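Local structure of nicotinate phosphoribosyltransferase (Vibrio cholerae, 4HL7) at residues A[233-238]-A[265-270]; A[246-251]-A[274-279]; A[384-389]-A[401-406]. The protein probably catalyses the ATP-assisted synthesis of nicotinate D-ribonucleotide from nicotinate and phosphoribosyl diphosphate, the entry step of NAD(+) biosynthesis from nicotinate. One frame throughout, in Å; residues are numbered along the deposited sequence.

Contact 1. Residues A[233-238]-A[265-270]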
ATOM      1  N   GLU A 233       5.423  -6.737   2.670  1.00 16.46           N
ATOM      2  CA  GLU A 233       5.635  -7.345   4.016  1.00 15.60           C
ATOM      3  C   GLU A 233       5.395  -8.798   4.078  1.00 14.53           C
ATOM      4  O   GLU A 233       6.036  -9.460   4.852  1.00 14.79           O
ATOM      5  CB  GLU A 233       4.770  -6.638   5.122  1.00 16.70           C
ATOM      6  CG  GLU A 233       3.336  -6.941   5.034  1.00 17.89           C
ATOM      7  CD  GLU A 233       2.538  -6.372   6.231  1.00 18.76           C
ATOM      8  OE1 GLU A 233       2.690  -6.883   7.397  1.00 17.36           O
ATOM      9  OE2 GLU A 233       1.702  -5.487   5.951  1.00 18.77           O
ATOM     10  N   TRP A 234       4.525  -9.343   3.209  1.00 13.07           N
ATOM     11  CA  TRP A 234       4.327 -10.788   3.199  1.00 14.99           C
ATOM     12  C   TRP A 234       5.633 -11.481   2.754  1.00 14.49           C
ATOM     13  O   TRP A 234       6.145 -12.439   3.369  1.00 14.17           O
ATOM     14  CB  TRP A 234       3.180 -11.084   2.228  1.00 14.15           C
ATOM     15  CG  TRP A 234       2.902 -12.542   1.999  1.00 14.79           C
ATOM     16  CD1 TRP A 234       3.081 -13.266   0.825  1.00 14.78           C
ATOM     17  CD2 TRP A 234       2.350 -13.485   2.961  1.00 16.54           C
ATOM     18  NE1 TRP A 234       2.634 -14.576   0.980  1.00 13.34           N
ATOM     19  CE2 TRP A 234       2.206 -14.765   2.261  1.00 13.99           C
ATOM     20  CE3 TRP A 234       1.947 -13.395   4.297  1.00 17.48           C
ATOM     21  CZ2 TRP A 234       1.679 -15.885   2.878  1.00 14.19           C
ATOM     22  CZ3 TRP A 234       1.432 -14.555   4.937  1.00 15.94           C
ATOM     23  CH2 TRP A 234       1.268 -15.756   4.232  1.00 14.66           C
ATOM     24  N   PHE A 235       6.257 -10.916   1.724  1.00 14.60           N
ATOM     25  CA  PHE A 235       7.541 -11.522   1.228  1.00 14.75           C
ATOM     26  C   PHE A 235       8.702 -11.268   2.200  1.00 14.05           C
ATOM     27  O   PHE A 235       9.592 -12.138   2.421  1.00 14.24           O
ATOM     28  CB  PHE A 235       7.832 -10.899  -0.132  1.00 14.79           C
ATOM     29  CG  PHE A 235       6.747 -11.209  -1.132  1.00 17.78           C
ATOM     30  CD1 PHE A 235       5.660 -10.371  -1.282  1.00 18.19           C
ATOM     31  CD2 PHE A 235       6.755 -12.399  -1.819  1.00 17.01           C
ATOM     32  CE1 PHE A 235       4.616 -10.721  -2.145  1.00 19.23           C
ATOM     33  CE2 PHE A 235       5.690 -12.753  -2.668  1.00 19.13           C
ATOM     34  CZ  PHE A 235       4.638 -11.894  -2.834  1.00 20.87           C
HETATM   35  N   MSE A 236       8.700 -10.068   2.795  1.00 14.36           N
HETATM   36  CA  MSE A 236       9.793  -9.700   3.723  1.00 14.31           C
HETATM   37  C   MSE A 236       9.686 -10.565   4.968  1.00 14.34           C
HETATM   38  O   MSE A 236      10.682 -11.075   5.437  1.00 13.37           O
HETATM   39  CB  MSE A 236       9.580  -8.205   4.123  1.00 13.86           C
HETATM   40  CG  MSE A 236       9.987  -7.312   2.943  1.00 13.72           C
HETATM   41 SE   MSE A 236       9.257  -5.496   3.300  1.00 21.10          SE
HETATM   42  CE  MSE A 236      10.676  -4.974   4.549  1.00 18.63           C
ATOM     43  N   GLY A 237       8.461 -10.740   5.512  1.00 15.45           N
ATOM     44  CA  GLY A 237       8.313 -11.582   6.729  1.00 13.83           C
ATOM     45  C   GLY A 237       8.887 -12.988   6.510  1.00 14.64           C
ATOM     46  O   GLY A 237       9.456 -13.591   7.410  1.00 14.80           O
ATOM     47  N   HIS A 238       8.706 -13.537   5.310  1.00 11.63           N
ATOM     48  CA  HIS A 238       9.279 -14.875   5.016  1.00 14.03           C
ATOM     49  C   HIS A 238      10.767 -14.977   5.115  1.00 13.37           C
ATOM     50  O   HIS A 238      11.308 -16.076   5.248  1.00 13.58           O
ATOM     51  CB  HIS A 238       8.735 -15.445   3.688  1.00 12.19           C
ATOM     52  CG  HIS A 238       7.330 -16.003   3.838  1.00 13.13           C
ATOM     53  ND1 HIS A 238       6.242 -15.207   3.850  1.00 14.96           N
ATOM     54  CD2 HIS A 238       6.875 -17.289   4.158  1.00 14.53           C
ATOM     55  CE1 HIS A 238       5.124 -15.957   4.074  1.00 13.05           C
ATOM     56  NE2 HIS A 238       5.512 -17.233   4.259  1.00 14.22           N
ATOM     57  N   ILE A 265      -2.063 -10.989  -7.056  1.00 14.72           N
ATOM     58  CA  ILE A 265      -1.190 -10.088  -7.829  1.00 14.65           C
ATOM     59  C   ILE A 265       0.072  -9.880  -7.014  1.00 15.24           C
ATOM     60  O   ILE A 265       0.005  -9.274  -5.954  1.00 16.03           O
ATOM     61  CB  ILE A 265      -1.867  -8.702  -8.081  1.00 15.59           C
ATOM     62  CG1 ILE A 265      -3.139  -8.847  -8.941  1.00 17.67           C
ATOM     63  CG2 ILE A 265      -0.878  -7.718  -8.769  1.00 17.68           C
ATOM     64  CD1 ILE A 265      -2.882  -9.331 -10.377  1.00 17.34           C
ATOM     65  N   ALA A 266       1.232 -10.338  -7.514  1.00 15.26           N
ATOM     66  CA  ALA A 266       2.530 -10.230  -6.733  1.00 18.97           C
ATOM     67  C   ALA A 266       3.305  -8.972  -7.042  1.00 18.44           C
ATOM     68  O   ALA A 266       3.489  -8.629  -8.209  1.00 16.31           O
ATOM     69  CB  ALA A 266       3.429 -11.449  -7.025  1.00 16.71           C
ATOM     70  N   PRO A 267       3.792  -8.266  -6.009  1.00 19.07           N
ATOM     71  CA  PRO A 267       4.844  -7.310  -6.331  1.00 18.51           C
ATOM     72  C   PRO A 267       6.153  -8.010  -6.704  1.00 18.32           C
ATOM     73  O   PRO A 267       6.424  -9.109  -6.242  1.00 17.21           O
ATOM     74  CB  PRO A 267       5.016  -6.537  -5.010  1.00 19.09           C
ATOM     75  CG  PRO A 267       4.800  -7.637  -4.002  1.00 21.15           C
ATOM     76  CD  PRO A 267       3.689  -8.507  -4.550  1.00 18.63           C
ATOM     77  N   THR A 268       6.973  -7.365  -7.516  1.00 16.94           N
ATOM     78  CA  THR A 268       8.145  -8.052  -8.054  1.00 17.24           C
ATOM     79  C   THR A 268       9.440  -7.537  -7.501  1.00 17.82           C
ATOM     80  O   THR A 268      10.559  -8.103  -7.813  1.00 18.05           O
ATOM     81  CB  THR A 268       8.176  -7.908  -9.621  1.00 16.51           C
ATOM     82  OG1 THR A 268       8.379  -6.524  -9.922  1.00 16.13           O
ATOM     83  CG2 THR A 268       6.893  -8.357 -10.220  1.00 16.52           C
ATOM     84  N   ASP A 269       9.373  -6.499  -6.655  1.00 16.14           N
ATOM     85  CA  ASP A 269      10.566  -5.800  -6.266  1.00 17.64           C
ATOM     86  C   ASP A 269      10.855  -5.829  -4.753  1.00 18.96           C
ATOM     87  O   ASP A 269      11.528  -4.946  -4.238  1.00 21.66           O
ATOM     88  CB  ASP A 269      10.502  -4.295  -6.729  1.00 20.56           C
ATOM     89  CG  ASP A 269       9.369  -3.503  -6.044  1.00 21.85           C
ATOM     90  OD1 ASP A 269       8.341  -4.100  -5.639  1.00 20.04           O
ATOM     91  OD2 ASP A 269       9.513  -2.250  -5.932  1.00 23.48           O
ATOM     92  N   THR A 270      10.423  -6.860  -4.060  1.00 15.05           N
ATOM     93  CA  THR A 270      10.875  -6.992  -2.681  1.00 16.30           C
ATOM     94  C   THR A 270      12.390  -7.154  -2.676  1.00 15.37           C
ATOM     95  O   THR A 270      13.117  -6.601  -1.841  1.00 16.31           O
ATOM     96  CB  THR A 270      10.271  -8.231  -2.032  1.00 14.15           C
ATOM     97  OG1 THR A 270       8.833  -8.162  -2.064  1.00 16.47           O
ATOM     98  CG2 THR A 270      10.790  -8.360  -0.553  1.00 17.14           C
TER

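Contact 2. Residues A[246-251]-A[274-279]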
ATOM      1  N   ASP A 246      14.837 -18.969   0.124  1.00 12.95           N
ATOM      2  CA  ASP A 246      13.544 -19.537  -0.216  1.00 14.04           C
ATOM      3  C   ASP A 246      12.403 -18.595   0.072  1.00 15.15           C
ATOM      4  O   ASP A 246      11.247 -18.901  -0.237  1.00 15.88           O
ATOM      5  CB  ASP A 246      13.314 -20.834   0.629  1.00 14.02           C
ATOM      6  CG  ASP A 246      14.308 -21.899   0.313  1.00 16.43           C
ATOM      7  OD1 ASP A 246      14.633 -22.052  -0.894  1.00 17.44           O
ATOM      8  OD2 ASP A 246      14.789 -22.551   1.267  1.00 17.07           O
ATOM      9  N   SER A 247      12.701 -17.451   0.697  1.00 13.84           N
ATOM     10  CA  SER A 247      11.668 -16.580   1.267  1.00 13.76           C
ATOM     11  C   SER A 247      10.595 -16.107   0.254  1.00 13.91           C
ATOM     12  O   SER A 247       9.394 -16.189   0.519  1.00 13.41           O
ATOM     13  CB  SER A 247      12.327 -15.380   1.934  1.00 13.69           C
ATOM     14  OG  SER A 247      13.044 -14.588   1.002  1.00 14.82           O
ATOM     15  N   GLN A 248      11.038 -15.642  -0.924  1.00 15.40           N
ATOM     16  CA  GLN A 248      10.142 -15.084  -1.856  1.00 15.45           C
ATOM     17  C   GLN A 248       9.307 -16.216  -2.523  1.00 16.41           C
ATOM     18  O   GLN A 248       8.085 -16.118  -2.693  1.00 15.35           O
ATOM     19  CB  GLN A 248      10.917 -14.296  -2.893  1.00 16.61           C
ATOM     20  CG  GLN A 248      10.020 -13.747  -3.988  1.00 18.67           C
ATOM     21  CD  GLN A 248      10.767 -12.758  -4.856  1.00 19.10           C
ATOM     22  OE1 GLN A 248      10.399 -11.580  -4.921  1.00 20.51           O
ATOM     23  NE2 GLN A 248      11.824 -13.213  -5.486  1.00 18.05           N
ATOM     24  N   GLN A 249       9.965 -17.318  -2.844  1.00 13.65           N
ATOM     25  CA  GLN A 249       9.250 -18.433  -3.414  1.00 15.32           C
ATOM     26  C   GLN A 249       8.216 -19.038  -2.495  1.00 15.31           C
ATOM     27  O   GLN A 249       7.077 -19.296  -2.937  1.00 14.31           O
ATOM     28  CB  GLN A 249      10.211 -19.525  -3.915  1.00 16.76           C
ATOM     29  CG  GLN A 249       9.440 -20.323  -4.963  1.00 23.20           C
ATOM     30  CD  GLN A 249      10.324 -21.181  -5.781  1.00 29.83           C
ATOM     31  OE1 GLN A 249      10.558 -20.924  -6.953  1.00 28.61           O
ATOM     32  NE2 GLN A 249      10.833 -22.202  -5.165  1.00 27.18           N
ATOM     33  N   VAL A 250       8.578 -19.241  -1.238  1.00 14.06           N
ATOM     34  CA  VAL A 250       7.613 -19.791  -0.264  1.00 15.22           C
ATOM     35  C   VAL A 250       6.444 -18.824  -0.064  1.00 13.49           C
ATOM     36  O   VAL A 250       5.279 -19.237   0.022  1.00 14.92           O
ATOM     37  CB  VAL A 250       8.275 -20.144   1.084  1.00 17.56           C
ATOM     38  CG1 VAL A 250       7.198 -20.377   2.143  1.00 16.82           C
ATOM     39  CG2 VAL A 250       9.256 -21.343   0.892  1.00 16.78           C
ATOM     40  N   ALA A 251       6.748 -17.515  -0.010  1.00 14.21           N
ATOM     41  CA  ALA A 251       5.679 -16.529   0.188  1.00 15.81           C
ATOM     42  C   ALA A 251       4.729 -16.584  -1.019  1.00 14.63           C
ATOM     43  O   ALA A 251       3.483 -16.531  -0.863  1.00 13.22           O
ATOM     44  CB  ALA A 251       6.273 -15.130   0.337  1.00 16.18           C
ATOM     45  N   ASP A 274      15.321  -9.605 -11.295  1.00 16.95           N
ATOM     46  CA  ASP A 274      15.952 -10.914 -11.609  1.00 19.12           C
ATOM     47  C   ASP A 274      15.660 -11.972 -10.589  1.00 17.83           C
ATOM     48  O   ASP A 274      15.467 -13.128 -10.955  1.00 17.82           O
ATOM     49  CB  ASP A 274      17.468 -10.821 -11.822  1.00 26.16           C
ATOM     50  CG  ASP A 274      17.824  -9.864 -12.942  1.00 35.54           C
ATOM     51  OD1 ASP A 274      17.388 -10.083 -14.083  1.00 39.11           O
ATOM     52  OD2 ASP A 274      18.449  -8.832 -12.646  1.00 44.75           O
ATOM     53  N   ALA A 275      15.684 -11.631  -9.288  1.00 16.37           N
ATOM     54  CA  ALA A 275      15.325 -12.632  -8.236  1.00 16.33           C
ATOM     55  C   ALA A 275      13.898 -13.071  -8.379  1.00 16.65           C
ATOM     56  O   ALA A 275      13.581 -14.252  -8.201  1.00 16.70           O
ATOM     57  CB  ALA A 275      15.527 -12.033  -6.825  1.00 16.12           C
ATOM     58  N   PHE A 276      13.008 -12.114  -8.643  1.00 14.56           N
ATOM     59  CA  PHE A 276      11.597 -12.444  -8.842  1.00 15.24           C
ATOM     60  C   PHE A 276      11.431 -13.386 -10.038  1.00 15.22           C
ATOM     61  O   PHE A 276      10.785 -14.436  -9.926  1.00 14.69           O
ATOM     62  CB  PHE A 276      10.775 -11.207  -9.106  1.00 13.93           C
ATOM     63  CG  PHE A 276       9.313 -11.527  -9.261  1.00 15.34           C
ATOM     64  CD1 PHE A 276       8.515 -11.815  -8.141  1.00 14.54           C
ATOM     65  CD2 PHE A 276       8.793 -11.654 -10.502  1.00 14.20           C
ATOM     66  CE1 PHE A 276       7.176 -12.185  -8.314  1.00 13.52           C
ATOM     67  CE2 PHE A 276       7.460 -12.011 -10.695  1.00 15.76           C
ATOM     68  CZ  PHE A 276       6.650 -12.267  -9.598  1.00 14.44           C
ATOM     69  N   LEU A 277      12.078 -13.069 -11.160  1.00 15.28           N
ATOM     70  CA  LEU A 277      11.909 -13.952 -12.349  1.00 17.01           C
ATOM     71  C   LEU A 277      12.438 -15.339 -12.087  1.00 15.62           C
ATOM     72  O   LEU A 277      11.872 -16.304 -12.574  1.00 17.15           O
ATOM     73  CB  LEU A 277      12.601 -13.329 -13.577  1.00 18.08           C
ATOM     74  CG  LEU A 277      11.887 -12.026 -14.028  1.00 19.83           C
ATOM     75  CD1 LEU A 277      12.537 -11.534 -15.313  1.00 25.12           C
ATOM     76  CD2 LEU A 277      10.381 -12.163 -14.200  1.00 21.27           C
ATOM     77  N   ASN A 278      13.508 -15.456 -11.307  1.00 16.77           N
ATOM     78  CA  ASN A 278      14.034 -16.775 -10.981  1.00 19.32           C
ATOM     79  C   ASN A 278      13.133 -17.587 -10.085  1.00 20.03           C
ATOM     80  O   ASN A 278      13.183 -18.824 -10.110  1.00 20.15           O
ATOM     81  CB  ASN A 278      15.416 -16.701 -10.320  1.00 22.56           C
ATOM     82  CG  ASN A 278      16.480 -16.291 -11.293  1.00 33.85           C
ATOM     83  OD1 ASN A 278      16.278 -16.380 -12.522  1.00 37.98           O
ATOM     84  ND2 ASN A 278      17.633 -15.828 -10.768  1.00 34.26           N
ATOM     85  N   ASP A 279      12.296 -16.916  -9.304  1.00 16.42           N
ATOM     86  CA  ASP A 279      11.357 -17.648  -8.432  1.00 17.52           C
ATOM     87  C   ASP A 279      10.009 -17.932  -9.086  1.00 15.96           C
ATOM     88  O   ASP A 279       9.307 -18.876  -8.702  1.00 17.19           O
ATOM     89  CB  ASP A 279      11.135 -16.854  -7.092  1.00 17.69           C
ATOM     90  CG  ASP A 279      12.346 -16.951  -6.144  1.00 20.11           C
ATOM     91  OD1 ASP A 279      13.176 -17.906  -6.235  1.00 20.82           O
ATOM     92  OD2 ASP A 279      12.488 -16.053  -5.321  1.00 21.46           O
TER
HETATM   93  O   HOH W   1      12.889 -16.976  -2.869  1.00 13.32           O

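Contact 3. Residues A[384-389]-A[401-406]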
ATOM      1  N   PRO A 384      15.774  -9.503  11.753  1.00 17.14           N
ATOM      2  CA  PRO A 384      15.604  -8.434  10.754  1.00 17.24           C
ATOM      3  C   PRO A 384      15.006  -8.953   9.453  1.00 16.77           C
ATOM      4  O   PRO A 384      15.218 -10.141   9.089  1.00 16.98           O
ATOM      5  CB  PRO A 384      17.056  -7.952  10.433  1.00 19.30           C
ATOM      6  CG  PRO A 384      17.963  -8.746  11.305  1.00 18.23           C
ATOM      7  CD  PRO A 384      17.179  -9.896  11.940  1.00 17.71           C
ATOM      8  N   VAL A 385      14.361  -8.072   8.702  1.00 15.13           N
ATOM      9  CA  VAL A 385      13.888  -8.405   7.342  1.00 14.62           C
ATOM     10  C   VAL A 385      14.153  -7.153   6.490  1.00 15.46           C
ATOM     11  O   VAL A 385      14.408  -6.076   7.031  1.00 16.48           O
ATOM     12  CB  VAL A 385      12.383  -8.780   7.307  1.00 14.29           C
ATOM     13  CG1 VAL A 385      12.108 -10.019   8.178  1.00 14.09           C
ATOM     14  CG2 VAL A 385      11.517  -7.564   7.725  1.00 15.09           C
ATOM     15  N   ALA A 386      14.179  -7.305   5.183  1.00 15.19           N
ATOM     16  CA  ALA A 386      14.605  -6.159   4.332  1.00 15.30           C
ATOM     17  C   ALA A 386      13.884  -6.103   3.016  1.00 16.96           C
ATOM     18  O   ALA A 386      13.422  -7.103   2.516  1.00 16.12           O
ATOM     19  CB  ALA A 386      16.084  -6.196   4.069  1.00 14.70           C
ATOM     20  N   LYS A 387      13.778  -4.888   2.477  1.00 17.70           N
ATOM     21  CA  LYS A 387      13.324  -4.723   1.117  1.00 19.13           C
ATOM     22  C   LYS A 387      14.452  -4.080   0.345  1.00 20.63           C
ATOM     23  O   LYS A 387      15.089  -3.137   0.816  1.00 20.21           O
ATOM     24  CB  LYS A 387      12.106  -3.808   1.031  1.00 20.40           C
ATOM     25  CG  LYS A 387      11.600  -3.627  -0.380  1.00 23.22           C
ATOM     26  CD  LYS A 387      10.342  -2.803  -0.347  1.00 30.32           C
ATOM     27  CE  LYS A 387      10.166  -2.087  -1.647  1.00 32.69           C
ATOM     28  NZ  LYS A 387       9.244  -0.951  -1.392  1.00 36.06           N
ATOM     29  N   ILE A 388      14.700  -4.567  -0.866  1.00 18.57           N
ATOM     30  CA  ILE A 388      15.819  -4.022  -1.625  1.00 21.03           C
ATOM     31  C   ILE A 388      15.237  -3.051  -2.694  1.00 22.64           C
ATOM     32  O   ILE A 388      15.483  -1.852  -2.677  1.00 31.39           O
ATOM     33  CB  ILE A 388      16.664  -5.154  -2.270  1.00 21.02           C
ATOM     34  CG1 ILE A 388      17.383  -5.927  -1.177  1.00 22.99           C
ATOM     35  CG2 ILE A 388      17.793  -4.551  -3.133  1.00 21.92           C
ATOM     36  CD1 ILE A 388      17.859  -7.299  -1.558  1.00 25.21           C
ATOM     37  N   SER A 389      14.460  -3.652  -3.579  1.00 21.99           N
ATOM     38  CA  SER A 389      13.703  -3.084  -4.731  1.00 26.61           C
ATOM     39  C   SER A 389      14.553  -2.894  -6.001  1.00 27.27           C
ATOM     40  O   SER A 389      15.769  -3.170  -6.027  1.00 28.62           O
ATOM     41  CB  SER A 389      12.897  -1.807  -4.397  1.00 24.43           C
ATOM     42  OG  SER A 389      13.735  -0.659  -4.676  1.00 36.69           O
ATOM     43  N   ILE A 401      24.451  -6.053   8.281  1.00 17.77           N
ATOM     44  CA  ILE A 401      25.012  -7.425   8.022  1.00 17.38           C
ATOM     45  C   ILE A 401      23.937  -8.333   7.455  1.00 16.44           C
ATOM     46  O   ILE A 401      24.164  -9.096   6.502  1.00 15.24           O
ATOM     47  CB  ILE A 401      25.646  -8.047   9.279  1.00 18.32           C
ATOM     48  CG1 ILE A 401      26.740  -7.142   9.829  1.00 19.45           C
ATOM     49  CG2 ILE A 401      26.118  -9.495   9.011  1.00 19.51           C
ATOM     50  CD1 ILE A 401      27.424  -7.588  11.146  1.00 21.77           C
ATOM     51  N   PHE A 402      22.774  -8.334   8.052  1.00 14.57           N
ATOM     52  CA  PHE A 402      21.631  -9.046   7.435  1.00 15.62           C
ATOM     53  C   PHE A 402      21.386  -8.665   5.962  1.00 15.15           C
ATOM     54  O   PHE A 402      21.183  -9.542   5.074  1.00 14.22           O
ATOM     55  CB  PHE A 402      20.350  -8.873   8.253  1.00 15.63           C
ATOM     56  CG  PHE A 402      19.188  -9.586   7.689  1.00 15.18           C
ATOM     57  CD1 PHE A 402      18.914 -10.927   8.080  1.00 16.77           C
ATOM     58  CD2 PHE A 402      18.364  -8.980   6.757  1.00 16.82           C
ATOM     59  CE1 PHE A 402      17.829 -11.617   7.474  1.00 16.00           C
ATOM     60  CE2 PHE A 402      17.278  -9.664   6.164  1.00 15.41           C
ATOM     61  CZ  PHE A 402      17.020 -10.984   6.545  1.00 15.90           C
ATOM     62  N   LEU A 403      21.373  -7.364   5.690  1.00 16.04           N
ATOM     63  CA  LEU A 403      21.069  -6.929   4.335  1.00 16.02           C
ATOM     64  C   LEU A 403      22.169  -7.392   3.371  1.00 15.45           C
ATOM     65  O   LEU A 403      21.850  -7.865   2.235  1.00 16.69           O
ATOM     66  CB  LEU A 403      20.921  -5.392   4.308  1.00 16.90           C
ATOM     67  CG  LEU A 403      20.690  -4.822   2.909  1.00 17.52           C
ATOM     68  CD1 LEU A 403      19.464  -5.411   2.184  1.00 16.54           C
ATOM     69  CD2 LEU A 403      20.602  -3.278   2.941  1.00 17.81           C
ATOM     70  N   ALA A 404      23.427  -7.279   3.804  1.00 16.79           N
ATOM     71  CA  ALA A 404      24.576  -7.706   2.976  1.00 17.23           C
ATOM     72  C   ALA A 404      24.466  -9.240   2.679  1.00 17.73           C
ATOM     73  O   ALA A 404      24.613  -9.692   1.520  1.00 15.06           O
ATOM     74  CB  ALA A 404      25.916  -7.355   3.618  1.00 16.89           C
ATOM     75  N   ASN A 405      24.173 -10.019   3.714  1.00 16.33           N
ATOM     76  CA  ASN A 405      23.968 -11.448   3.492  1.00 15.48           C
ATOM     77  C   ASN A 405      22.804 -11.783   2.542  1.00 15.14           C
ATOM     78  O   ASN A 405      22.910 -12.653   1.666  1.00 15.16           O
ATOM     79  CB  ASN A 405      23.737 -12.134   4.849  1.00 16.97           C
ATOM     80  CG  ASN A 405      23.648 -13.616   4.705  1.00 18.63           C
ATOM     81  OD1 ASN A 405      24.653 -14.283   4.411  1.00 17.96           O
ATOM     82  ND2 ASN A 405      22.478 -14.132   4.874  1.00 17.81           N
ATOM     83  N   LEU A 406      21.709 -11.093   2.705  1.00 13.48           N
ATOM     84  CA  LEU A 406      20.524 -11.294   1.859  1.00 14.04           C
ATOM     85  C   LEU A 406      20.886 -10.972   0.389  1.00 15.62           C
ATOM     86  O   LEU A 406      20.513 -11.700  -0.535  1.00 14.58           O
ATOM     87  CB  LEU A 406      19.369 -10.369   2.336  1.00 13.69           C
ATOM     88  CG  LEU A 406      18.127 -10.429   1.447  1.00 15.18           C
ATOM     89  CD1 LEU A 406      17.437 -11.800   1.594  1.00 13.48           C
ATOM     90  CD2 LEU A 406      17.163  -9.303   1.893  1.00 15.19           C
TER

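Contact 1. Residues A[233-238]-A[265-270]
The ring of Phe235, on helix 232-241, and the pyrrolidine of Pro267, at the end of strand 265-267, reach toward each other tip to tip. Here the helix packs against the end of an outermost strand of the parallel sheet, in a region consistent with the family's TIM-barrel-like domain. The closest pair is Phe235 CE1 with Pro267 CD at 3.4 Å. Pro267 CG follows at 3.6 Å from Phe235 CE1. One residue earlier in the strand, Ala266 CB stands 4.4 Å from Phe235 CZ. Pro267 CD and Ala266 CB both come to the ring obliquely. Phe235 CG lies anti to the carbonyl carbon (chi1 -62°), on a CB that points to the strand segment. A face of the same ring is covered by Trp234 CD1, which sits over its centre.

Thr270 closes the base of the phenylalanine, crossing it at about a right angle. Its OG1, anti to the carbonyl carbon (chi1 -58°), comes to 3.5 Å from Phe235 CB. The other branch, the methyl CG2, turns to the selenomethionine Met236 and meets its CG at 3.7 Å.

Behind the interface the helix is braced from within: His238 ND1 donates to Trp234 O at 2.8 Å with an N-H...O angle of 175°. Next to the contact, Asp269 OD1 is hydrogen-bonded to His232 NE2. His232 is the predicted autophosphorylation site, unmodified here.

No hydrogen bond crosses between the two segments, and every residue that touches is buried. The chemistry therefore implies that shape and van der Waals packing join the helix to the strand end here, beside the Asp269-His232 pair.

Contact 2. Residues A[246-251]-A[274-279]
Helices 247-258 and 273-279, which come before and after strand 265-267 in the parallel α/β part, consistent with the family's TIM-barrel-like domain, meet through Gln248 and Asp279 in a polar helix-helix packing. Their short segments approach to 9.7 Å between axes, with a signed crossing angle of -51°.

The direct link is a hydrogen bond from Gln248 NE2 to Asp279 OD2 at 2.9 Å, nearly straight with an N-H...O angle of 176°. The acceptor lies in the amide plane of Gln248, whereas the donor reaches OD2 on its anti side, somewhat out of the carboxylate plane. Amide and carboxylate are almost perpendicular to each other. In Gln248, which spans the gap, CG is anti to the backbone N (chi1 176°) and the chain beyond it is extended. Asp279 OD2 also rests 3.4 Å from Gln248 CB. The other atom of the amide, OE1, meets the edge of the Phe276 ring near its plane, 3.7 Å from CD1.

A second bond grips the same oxygen. The bridging water donates to Asp279 OD2 at 2.7 Å and accepts from Gln249 N at 2.9 Å, so the buried carboxylate is joined both to a side-chain amide and to a backbone N-H in the first turn of helix 247-258. The start of that helix may favour the negative charge, while the end of helix 273-279 would oppose it. Gln249 CB lies 4.0 Å from Asp279 CG, against the carboxylate, and Arg245 makes a long, weak ion pair with Asp279 OD1.

Around the contact, helix 232-241 packs on Ala251 and Val250, while Met305 of helix 298-311 touches Phe276 and Leu277. Helix 232-241 thus borders the 247-258 side and helix 298-311 the 273-279 side, on the connections leading into and out of strand 265-267.

Contact 3. Residues A[384-389]-A[401-406]
Aromatic contacts come first, and they centre on Phe402 of helix 400-409, whose ring lies against Pro384. Pro384 CB makes a CH-pi interaction over the face, 4.2 Å from the ring centroid and 25° off the normal. Pro384 O lies above the same face, offset toward the rim, with Phe402 CZ the nearest atom at 3.2 Å. The ring thus meets a C-H donor near its CG end and a carbonyl oxygen near its CZ end. Phe402 CB points to the extended segment, and CG is anti to the backbone N (chi1 -179°). Val385 CA approaches the ring obliquely, 3.8 Å from Phe402 CE2.

Aliphatic packing forms the second group. The methyl of Ala386 is shared by two leucines about one helical turn apart: Ala386 CB is 3.9 Å from Leu403 CD1 and also 3.9 Å from Leu406 CD2. Ile388 continues the row, its CG1 4.0 Å from Leu403 CD1 and its CD1 4.1 Å from Leu406 CD2; the side chains of Ile388 and Leu406 lie alongside each other, running in opposite senses.

Hydrogen bonds join neither segment to the other but fix each from outside. Asp399 OD1 accepts from Phe402 N at the helix start, Ala386 N donates to Gln239 OE1, and the backbone of Ile388 pairs with Thr270.

This is the packing of a helix on an extended chain: Phe402, Leu403 and Leu406 supply one apolar side, while Ile401 and Ala404 touch helix 416-427. That side lies on alternate residues Pro384, Ala386 and Ile388, running out of the outermost strand 383-384 of the antiparallel sheet, which ends at Pro384.

How the contacts relate
Following the chain from the N terminus, helix 232-241 is succeeded by helix 247-258, strand 265-267 and helix 273-279. Contact 1 closes the loop from the first helix to the strand end, and contact 2 the loop from the second helix to the last; their segments alternate, so the two loops cross rather than nest. They touch directly, as where Trp234 NE1 comes 2.8 Å from Ala251 O. Contact 3 follows in series, closing a short loop between residues 384-389 and helix 400-409. It touches contact 1, with Thr270 O 2.8 Å from Ile388 N, but not contact 2. Together they join an outermost strand of the parallel sheet, the segment leaving strand 383-384 of the antiparallel sheet, and helix 400-409.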